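PDB 3TC8: leucine aminopeptidase from Parabacteroides distasonis, which binds zinc and probably acts as an aminopeptidase or glutaminyl-peptide cyclotransferase of the M28 peptidase family. Local coordinates for residues Ile247-Gln252 with Asp264-Asp269; Phe100-Ser105 with Leu198-Gly203. All blocks are in the same frame, centred on the assembly; numbering follows the deposited sequence. Where two conformers were deposited one is given.

Contact 1. Residues Ile247-Gln252 with Asp264-Asp269; sequences ITDDHQ and DIINYD
Two carboxylates, those of Asp249 and Asp264, meet at the middle of this contact. Their OD2 atoms stand 2.7 Å apart, the side chains crossing at about a right angle with the carboxylate planes turned 63° against each other. The other oxygen of Asp249 faces back into its own segment: OD1 accepts the backbone N of Asp250 at 3.0 Å, on its anti side, which probably helps fix the turn into helix 250-258. That helix start also carries the backbone bond from Gln252 N to Asp249 O.

A CH-pi contact lies beside the acid pair. CB of Asp264 sits 3.6 Å from the centroid of the His251 ring and almost on the ring normal, while CG, anti to the backbone N (chi1 -165°), carries the carboxylate on to Asp249. The ring's own polar anchor is Glu212, which bonds NE2 through OE1 and holds the backbone N of Ile247 through OE2.

In the alpha/beta core of the M28 peptidase, the helix start lies over the face of the mixed sheet that carries Phe100, Leu198 and Asp264, here against 262-266, an outermost strand of the sheet.

Apolar contacts extend the interface toward the loop after the strand. Ile247 and Ile266 reach toward each other tip to tip, Ile247 CD1 lying 3.7 Å from Ile266 CG2. The same CD1 approaches Tyr268 CD1 obliquely at 4.0 Å. Ile266 ends in a methyl, CD1, that lies 3.6 Å from Asp249 OD2, bringing hydrocarbon against the buried acid pair.

Contact 2. Residues Phe100-Ser105 with Leu198-Gly203; sequences FAHWDS and LLDMVG
Phe100 lays one face of its ring over Leu198, the side chains crossing at about a right angle. Leu198 CB is 3.8 Å from the ring centroid, displaced toward the rim beside CE2 and CZ, a CH-pi contact between paired residues of two parallel strands. Chi1 of 59° sets Phe100 CG between the backbone N and the carbonyl carbon, and from there the ring extends over Leu198. An alanine in place of Phe100 would probably open a gap over Leu198 CB and leave the neighbouring His251 and Val254 of helix 250-258 with less to pack on.

Next to this pair the backbones join. Leu199 N donates to Phe100 O at 3.0 Å, nearly along the C=O axis, and Leu198 CA adds a CA-H...O contact to that oxygen. Two residues further along strand 96-102, where a parallel sheet would next pair His102 N with Leu199 O, a water takes the place of that bond, accepting from His102 N at 2.8 Å and donating to Leu199 O at 2.7 Å.

Asp200 OD1 lies at the edge of the His102 ring, in its plane and 3.8 Å from CD2, the carboxylate turned almost perpendicular to the ring.

Further out, His102 ND1 donates to Asp104 OD1 at 2.8 Å, reaching it from above the carboxylate plane. Glu159 N bonds the same OD1. His102, through NE2 to Asp127 OD1, and Asp104, through OD2 to the backbone N of Asp160, stand behind two zinc ligands at the C-terminal ends of these strands and probably help hold them in place.

How the contacts relate
Following the chain from the N terminus, contact 2 comes first: strand 96-102 pairs with strand 195-200, closing a long loop that contains helix 125-144, strand 150-156 and the zinc ligands Asp127 and Asp160. Contact 1 opens only after that loop is shut and closes a much shorter one, through helix 250-258 into strand 262-266. The two are in series, neither nested nor crossing, yet they adjoin in space because strand 195-200 lies between strands 96-102 and 262-266 in the sheet. Ile265 N probably bonds to Leu198 O at 2.9 Å, and the carboxylates of Asp200 and Asp249 come close together. His281, the third zinc ligand, follows both contacts.

Contact 1. Residues Ile247-Gln252 with Asp264-Asp269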
ATOM      1  N   ILE A 247       5.168  13.288  -0.265  1.00 11.33           N
ATOM      2  CA  ILE A 247       5.575  12.024  -0.843  1.00 10.85           C
ATOM      3  C   ILE A 247       4.681  11.682  -2.041  1.00 10.99           C
ATOM      4  O   ILE A 247       3.476  11.595  -1.916  1.00 11.50           O
ATOM      5  CB  ILE A 247       5.540  10.913   0.223  1.00 10.96           C
ATOM      6  CG1 ILE A 247       6.467  11.248   1.399  1.00 12.95           C
ATOM      7  CG2 ILE A 247       5.891   9.573  -0.396  1.00 12.87           C
ATOM      8  CD1 ILE A 247       6.347  10.358   2.616  1.00 13.31           C
ATOM      9  N   THR A 248       5.302  11.425  -3.201  1.00 11.21           N
ATOM     10  CA  THR A 248       4.594  10.929  -4.379  1.00 11.37           C
ATOM     11  C   THR A 248       4.197   9.487  -4.114  1.00 10.90           C
ATOM     12  O   THR A 248       5.031   8.655  -3.804  1.00 11.62           O
ATOM     13  CB  THR A 248       5.510  10.974  -5.615  1.00 13.31           C
ATOM     14  OG1 THR A 248       5.920  12.315  -5.852  1.00 17.07           O
ATOM     15  CG2 THR A 248       4.807  10.370  -6.823  1.00 14.96           C
ATOM     16  N   ASP A 249       2.911   9.208  -4.184  1.00  9.95           N
ATOM     17  CA  ASP A 249       2.429   7.862  -3.919  1.00  9.90           C
ATOM     18  C   ASP A 249       1.031   7.694  -4.462  1.00  9.43           C
ATOM     19  O   ASP A 249       0.420   8.640  -4.998  1.00 10.01           O
ATOM     20  CB  ASP A 249       2.500   7.577  -2.416  1.00  9.68           C
ATOM     21  CG  ASP A 249       2.858   6.151  -2.066  1.00  9.86           C
ATOM     22  OD1 ASP A 249       2.771   5.266  -2.942  1.00 11.96           O
ATOM     23  OD2 ASP A 249       3.238   5.907  -0.859  1.00 10.73           O
ATOM     24  N   ASP A 250       0.485   6.481  -4.384  1.00  9.21           N
ATOM     25  CA  ASP A 250      -0.749   6.185  -5.049  1.00  8.92           C
ATOM     26  C   ASP A 250      -1.903   7.079  -4.623  1.00  8.30           C
ATOM     27  O   ASP A 250      -2.817   7.322  -5.394  1.00  9.06           O
ATOM     28  CB  ASP A 250      -1.137   4.701  -4.791  1.00  9.18           C
ATOM     29  CG  ASP A 250      -0.225   3.653  -5.481  1.00  9.74           C
ATOM     30  OD1 ASP A 250      -0.160   3.683  -6.698  1.00  9.80           O
ATOM     31  OD2 ASP A 250       0.363   2.811  -4.786  1.00 14.52           O
ATOM     32  N   HIS A 251      -1.879   7.527  -3.362  1.00  9.04           N
ATOM     33  CA  HIS A 251      -2.994   8.351  -2.862  1.00  8.99           C
ATOM     34  C   HIS A 251      -3.184   9.651  -3.635  1.00  9.27           C
ATOM     35  O   HIS A 251      -4.327  10.101  -3.792  1.00 10.08           O
ATOM     36  CB  HIS A 251      -2.821   8.630  -1.361  1.00  9.32           C
ATOM     37  CG  HIS A 251      -1.667   9.492  -0.994  1.00  9.21           C
ATOM     38  ND1 HIS A 251      -0.397   9.253  -1.477  1.00  9.57           N
ATOM     39  CD2 HIS A 251      -1.603  10.584  -0.190  1.00  9.61           C
ATOM     40  CE1 HIS A 251       0.407  10.180  -0.987  1.00  9.81           C
ATOM     41  NE2 HIS A 251      -0.299  10.992  -0.195  1.00  9.36           N
ATOM     42  N   GLN A 252      -2.108  10.208  -4.200  1.00  9.69           N
ATOM     43  CA  GLN A 252      -2.286  11.465  -4.955  1.00 11.13           C
ATOM     44  C   GLN A 252      -3.175  11.274  -6.179  1.00 10.14           C
ATOM     45  O   GLN A 252      -3.896  12.171  -6.568  1.00 12.12           O
ATOM     46  CB  GLN A 252      -0.980  12.105  -5.341  1.00 13.33           C
ATOM     47  CG  GLN A 252      -0.298  11.510  -6.475  1.00 13.80           C
ATOM     48  CD  GLN A 252       1.085  12.127  -6.641  1.00 15.60           C
ATOM     49  OE1 GLN A 252       1.854  12.141  -5.687  1.00 18.24           O
ATOM     50  NE2 GLN A 252       1.428  12.541  -7.871  1.00 16.62           N
ATOM     51  N   ASP A 264      -1.743   8.806   3.322  1.00  8.25           N
ATOM     52  CA  ASP A 264      -0.667   7.824   3.210  1.00  7.87           C
ATOM     53  C   ASP A 264      -0.038   7.599   4.548  1.00  8.23           C
ATOM     54  O   ASP A 264       0.437   8.575   5.157  1.00  8.75           O
ATOM     55  CB  ASP A 264       0.375   8.328   2.199  1.00  8.41           C
ATOM     56  CG  ASP A 264       1.341   7.287   1.717  1.00  8.84           C
ATOM     57  OD1 ASP A 264       1.326   6.116   2.123  1.00  9.18           O
ATOM     58  OD2 ASP A 264       2.198   7.702   0.830  1.00  9.88           O
ATOM     59  N   ILE A 265      -0.057   6.351   5.022  1.00  7.81           N
ATOM     60  CA  ILE A 265       0.657   5.916   6.209  1.00  7.61           C
ATOM     61  C   ILE A 265       1.913   5.244   5.679  1.00  7.27           C
ATOM     62  O   ILE A 265       1.841   4.171   5.066  1.00  7.91           O
ATOM     63  CB  ILE A 265      -0.187   4.936   7.061  1.00  8.52           C
ATOM     64  CG1 ILE A 265      -1.541   5.552   7.450  1.00  8.63           C
ATOM     65  CG2 ILE A 265       0.607   4.481   8.280  1.00  9.38           C
ATOM     66  CD1 ILE A 265      -2.447   4.670   8.227  1.00  9.33           C
ATOM     67  N   ILE A 266       3.058   5.873   5.912  1.00  8.12           N
ATOM     68  CA  ILE A 266       4.327   5.508   5.275  1.00  8.68           C
ATOM     69  C   ILE A 266       5.484   5.891   6.144  1.00  8.30           C
ATOM     70  O   ILE A 266       5.518   6.984   6.702  1.00  8.94           O
ATOM     71  CB  ILE A 266       4.433   6.134   3.846  1.00  8.71           C
ATOM     72  CG1 ILE A 266       5.774   5.783   3.200  1.00 10.10           C
ATOM     73  CG2 ILE A 266       4.195   7.634   3.841  1.00  9.94           C
ATOM     74  CD1 ILE A 266       5.830   6.066   1.702  1.00 11.50           C
ATOM     75  N   ASN A 267       6.442   4.994   6.264  1.00  8.68           N
ATOM     76  CA  ASN A 267       7.673   5.283   7.002  0.50  9.18           C
ATOM     77  C   ASN A 267       8.435   6.423   6.306  1.00  9.67           C
ATOM     78  O   ASN A 267       8.827   6.297   5.143  1.00 10.90           O
ATOM     79  CB  ASN A 267       8.463   3.972   7.055  0.50 10.13           C
ATOM     80  CG  ASN A 267       9.668   4.014   7.987  0.50  9.46           C
ATOM     81  OD1 ASN A 267       9.932   5.022   8.678  0.50 10.21           O
ATOM     82  ND2 ASN A 267      10.412   2.905   8.007  0.50 11.26           N
ATOM     83  N   TYR A 268       8.643   7.523   7.025  1.00  9.64           N
ATOM     84  CA  TYR A 268       9.360   8.674   6.559  1.00 10.37           C
ATOM     85  C   TYR A 268      10.425   9.025   7.568  1.00 11.22           C
ATOM     86  O   TYR A 268      10.175   9.049   8.768  1.00 12.88           O
ATOM     87  CB  TYR A 268       8.402   9.866   6.418  1.00 11.15           C
ATOM     88  CG  TYR A 268       9.046  11.181   6.077  1.00 12.04           C
ATOM     89  CD1 TYR A 268       9.487  11.456   4.789  1.00 13.73           C
ATOM     90  CD2 TYR A 268       9.144  12.186   7.029  1.00 13.00           C
ATOM     91  CE1 TYR A 268      10.063  12.693   4.468  1.00 15.95           C
ATOM     92  CE2 TYR A 268       9.710  13.415   6.727  1.00 16.06           C
ATOM     93  CZ  TYR A 268      10.158  13.675   5.448  1.00 16.13           C
ATOM     94  OH  TYR A 268      10.714  14.892   5.111  1.00 21.35           O
ATOM     95  N   ASP A 269      11.609   9.375   7.074  1.00 13.13           N
ATOM     96  CA  ASP A 269      12.720   9.822   7.908  1.00 15.57           C
ATOM     97  C   ASP A 269      13.121  11.222   7.523  1.00 16.78           C
ATOM     98  O   ASP A 269      13.715  11.362   6.469  1.00 18.52           O
ATOM     99  CB  ASP A 269      13.893   8.910   7.694  1.00 17.53           C
ATOM    100  CG  ASP A 269      15.096   9.271   8.586  1.00 20.54           C
ATOM    101  OD1 ASP A 269      15.112  10.378   9.208  1.00 24.14           O
ATOM    102  OD2 ASP A 269      15.979   8.426   8.632  1.00 24.73           O
TER

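Contact 2. Residues Phe100-Ser105 with Leu198-Gly203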
ATOM      1  N   PHE A 100      -5.895   0.736   0.670  1.00  6.74           N
ATOM      2  CA  PHE A 100      -5.119   0.374  -0.534  1.00  7.30           C
ATOM      3  C   PHE A 100      -3.659   0.322  -0.272  1.00  6.82           C
ATOM      4  O   PHE A 100      -3.147   0.827   0.714  1.00  7.39           O
ATOM      5  CB  PHE A 100      -5.506   1.251  -1.744  1.00  7.17           C
ATOM      6  CG  PHE A 100      -5.331   2.745  -1.600  1.00  7.57           C
ATOM      7  CD1 PHE A 100      -6.153   3.511  -0.793  1.00  8.01           C
ATOM      8  CD2 PHE A 100      -4.400   3.410  -2.371  1.00  8.09           C
ATOM      9  CE1 PHE A 100      -6.085   4.876  -0.748  1.00  8.12           C
ATOM     10  CE2 PHE A 100      -4.322   4.804  -2.317  1.00  8.35           C
ATOM     11  CZ  PHE A 100      -5.149   5.530  -1.543  1.00  8.42           C
ATOM     12  N   ALA A 101      -2.960  -0.361  -1.177  1.00  7.45           N
ATOM     13  CA  ALA A 101      -1.504  -0.572  -1.123  1.00  7.07           C
ATOM     14  C   ALA A 101      -1.067  -1.039  -2.523  1.00  7.14           C
ATOM     15  O   ALA A 101      -1.887  -1.503  -3.278  1.00  8.81           O
ATOM     16  CB  ALA A 101      -1.186  -1.682  -0.092  1.00  8.02           C
ATOM     17  N   HIS A 102       0.212  -0.850  -2.815  1.00  6.98           N
ATOM     18  CA  HIS A 102       0.743  -1.409  -4.067  1.00  7.44           C
ATOM     19  C   HIS A 102       1.326  -2.782  -3.803  1.00  7.24           C
ATOM     20  O   HIS A 102       1.917  -3.045  -2.750  1.00  7.65           O
ATOM     21  CB  HIS A 102       1.777  -0.486  -4.739  1.00  7.41           C
ATOM     22  CG  HIS A 102       3.179  -0.588  -4.266  1.00  7.28           C
ATOM     23  ND1 HIS A 102       4.093  -1.392  -4.917  1.00  7.87           N
ATOM     24  CD2 HIS A 102       3.855  -0.013  -3.251  1.00  9.16           C
ATOM     25  CE1 HIS A 102       5.253  -1.336  -4.310  1.00  8.31           C
ATOM     26  NE2 HIS A 102       5.163  -0.483  -3.317  1.00  9.07           N
ATOM     27  N   TRP A 103       1.209  -3.677  -4.794  1.00  7.27           N
ATOM     28  CA  TRP A 103       1.658  -5.062  -4.635  1.00  7.26           C
ATOM     29  C   TRP A 103       2.841  -5.465  -5.503  1.00  7.97           C
ATOM     30  O   TRP A 103       3.427  -6.530  -5.279  1.00  8.19           O
ATOM     31  CB  TRP A 103       0.507  -6.072  -4.782  1.00  7.67           C
ATOM     32  CG  TRP A 103      -0.030  -6.276  -6.146  1.00  7.18           C
ATOM     33  CD1 TRP A 103      -0.997  -5.550  -6.756  1.00  8.12           C
ATOM     34  CD2 TRP A 103       0.273  -7.351  -7.037  1.00  7.46           C
ATOM     35  NE1 TRP A 103      -1.292  -6.098  -7.984  1.00  8.45           N
ATOM     36  CE2 TRP A 103      -0.559  -7.232  -8.168  1.00  7.54           C
ATOM     37  CE3 TRP A 103       1.173  -8.421  -6.982  1.00  8.21           C
ATOM     38  CZ2 TRP A 103      -0.473  -8.123  -9.221  1.00  8.61           C
ATOM     39  CZ3 TRP A 103       1.222  -9.322  -8.015  1.00  8.30           C
ATOM     40  CH2 TRP A 103       0.397  -9.179  -9.109  1.00  8.34           C
ATOM     41  N   ASP A 104       3.164  -4.686  -6.530  1.00  7.51           N
ATOM     42  CA  ASP A 104       4.330  -4.954  -7.347  1.00  7.98           C
ATOM     43  C   ASP A 104       5.619  -4.693  -6.598  1.00  8.19           C
ATOM     44  O   ASP A 104       5.662  -3.936  -5.610  1.00  9.67           O
ATOM     45  CB  ASP A 104       4.294  -4.115  -8.625  1.00  7.80           C
ATOM     46  CG  ASP A 104       4.327  -2.615  -8.362  1.00  8.39           C
ATOM     47  OD1 ASP A 104       3.517  -2.133  -7.547  1.00  8.82           O
ATOM     48  OD2 ASP A 104       5.169  -1.936  -9.011  1.00  9.36           O
ATOM     49  N   SER A 105       6.682  -5.295  -7.128  1.00  8.08           N
ATOM     50  CA  SER A 105       8.046  -5.033  -6.673  1.00  8.78           C
ATOM     51  C   SER A 105       8.821  -4.322  -7.768  1.00  8.37           C
ATOM     52  O   SER A 105       8.720  -4.633  -8.948  1.00  9.26           O
ATOM     53  CB  SER A 105       8.772  -6.398  -6.425  1.00  9.60           C
ATOM     54  OG  SER A 105       8.075  -7.221  -5.534  1.00  9.63           O
ATOM     55  N   LEU A 198      -4.025   4.704   2.343  1.00  7.47           N
ATOM     56  CA  LEU A 198      -2.936   3.971   1.723  1.00  7.08           C
ATOM     57  C   LEU A 198      -1.943   3.542   2.793  1.00  6.99           C
ATOM     58  O   LEU A 198      -1.534   4.348   3.605  1.00  7.76           O
ATOM     59  CB  LEU A 198      -2.248   4.889   0.713  1.00  7.45           C
ATOM     60  CG  LEU A 198      -0.930   4.407   0.102  1.00  7.44           C
ATOM     61  CD1 LEU A 198      -1.082   3.089  -0.651  1.00  8.91           C
ATOM     62  CD2 LEU A 198      -0.372   5.461  -0.822  1.00  8.74           C
ATOM     63  N   LEU A 199      -1.520   2.287   2.743  1.00  7.05           N
ATOM     64  CA  LEU A 199      -0.438   1.778   3.553  1.00  7.38           C
ATOM     65  C   LEU A 199       0.736   1.523   2.606  1.00  7.46           C
ATOM     66  O   LEU A 199       0.597   0.741   1.651  1.00  7.97           O
ATOM     67  CB  LEU A 199      -0.807   0.474   4.241  1.00  7.93           C
ATOM     68  CG  LEU A 199      -2.077   0.484   5.121  1.00  8.77           C
ATOM     69  CD1 LEU A 199      -2.264  -0.866   5.789  1.00  9.98           C
ATOM     70  CD2 LEU A 199      -2.019   1.631   6.091  1.00  9.60           C
ATOM     71  N   ASP A 200       1.876   2.084   2.908  1.00  7.18           N
ATOM     72  CA  ASP A 200       3.083   1.878   2.100  1.00  7.91           C
ATOM     73  C   ASP A 200       4.287   1.846   3.031  1.00  7.95           C
ATOM     74  O   ASP A 200       4.464   2.796   3.774  1.00  9.40           O
ATOM     75  CB  ASP A 200       3.191   3.003   1.061  1.00  9.42           C
ATOM     76  CG  ASP A 200       4.259   2.800   0.018  1.00 10.46           C
ATOM     77  OD1 ASP A 200       4.875   1.725  -0.061  1.00 11.31           O
ATOM     78  OD2 ASP A 200       4.489   3.730  -0.834  1.00 11.01           O
HETATM   79  N   MSE A 201       5.067   0.777   3.028  1.00  7.80           N
HETATM   80  CA  MSE A 201       6.223   0.698   3.936  1.00  7.72           C
HETATM   81  C   MSE A 201       5.828   0.877   5.403  1.00  7.91           C
HETATM   82  O   MSE A 201       6.280   1.800   6.087  1.00  8.63           O
HETATM   83  CB  MSE A 201       7.369   1.668   3.507  1.00  8.23           C
HETATM   84  CG  MSE A 201       7.934   1.315   2.126  1.00  9.40           C
HETATM   85 SE   MSE A 201       9.422   2.308   1.593  0.75 11.58          SE
HETATM   86  CE  MSE A 201      10.664   1.300   2.330  1.00 18.17           C
ATOM     87  N   VAL A 202       4.955  -0.024   5.813  1.00  8.12           N
ATOM     88  CA  VAL A 202       4.403  -0.073   7.154  1.00  8.51           C
ATOM     89  C   VAL A 202       4.888  -1.275   7.962  1.00  8.70           C
ATOM     90  O   VAL A 202       4.280  -1.631   8.963  1.00  9.64           O
ATOM     91  CB  VAL A 202       2.867  -0.006   7.146  1.00  8.18           C
ATOM     92  CG1 VAL A 202       2.394   1.343   6.612  1.00  9.25           C
ATOM     93  CG2 VAL A 202       2.272  -1.176   6.428  1.00  8.87           C
ATOM     94  N   GLY A 203       6.008  -1.880   7.545  1.00  8.16           N
ATOM     95  CA  GLY A 203       6.524  -3.031   8.231  1.00  9.39           C
ATOM     96  C   GLY A 203       7.871  -2.908   8.872  1.00  9.82           C
ATOM     97  O   GLY A 203       8.294  -3.837   9.580  1.00 10.73           O
TER
HETATM   98  O   HOH W   1       1.726   0.523  -0.846  1.00  8.69           O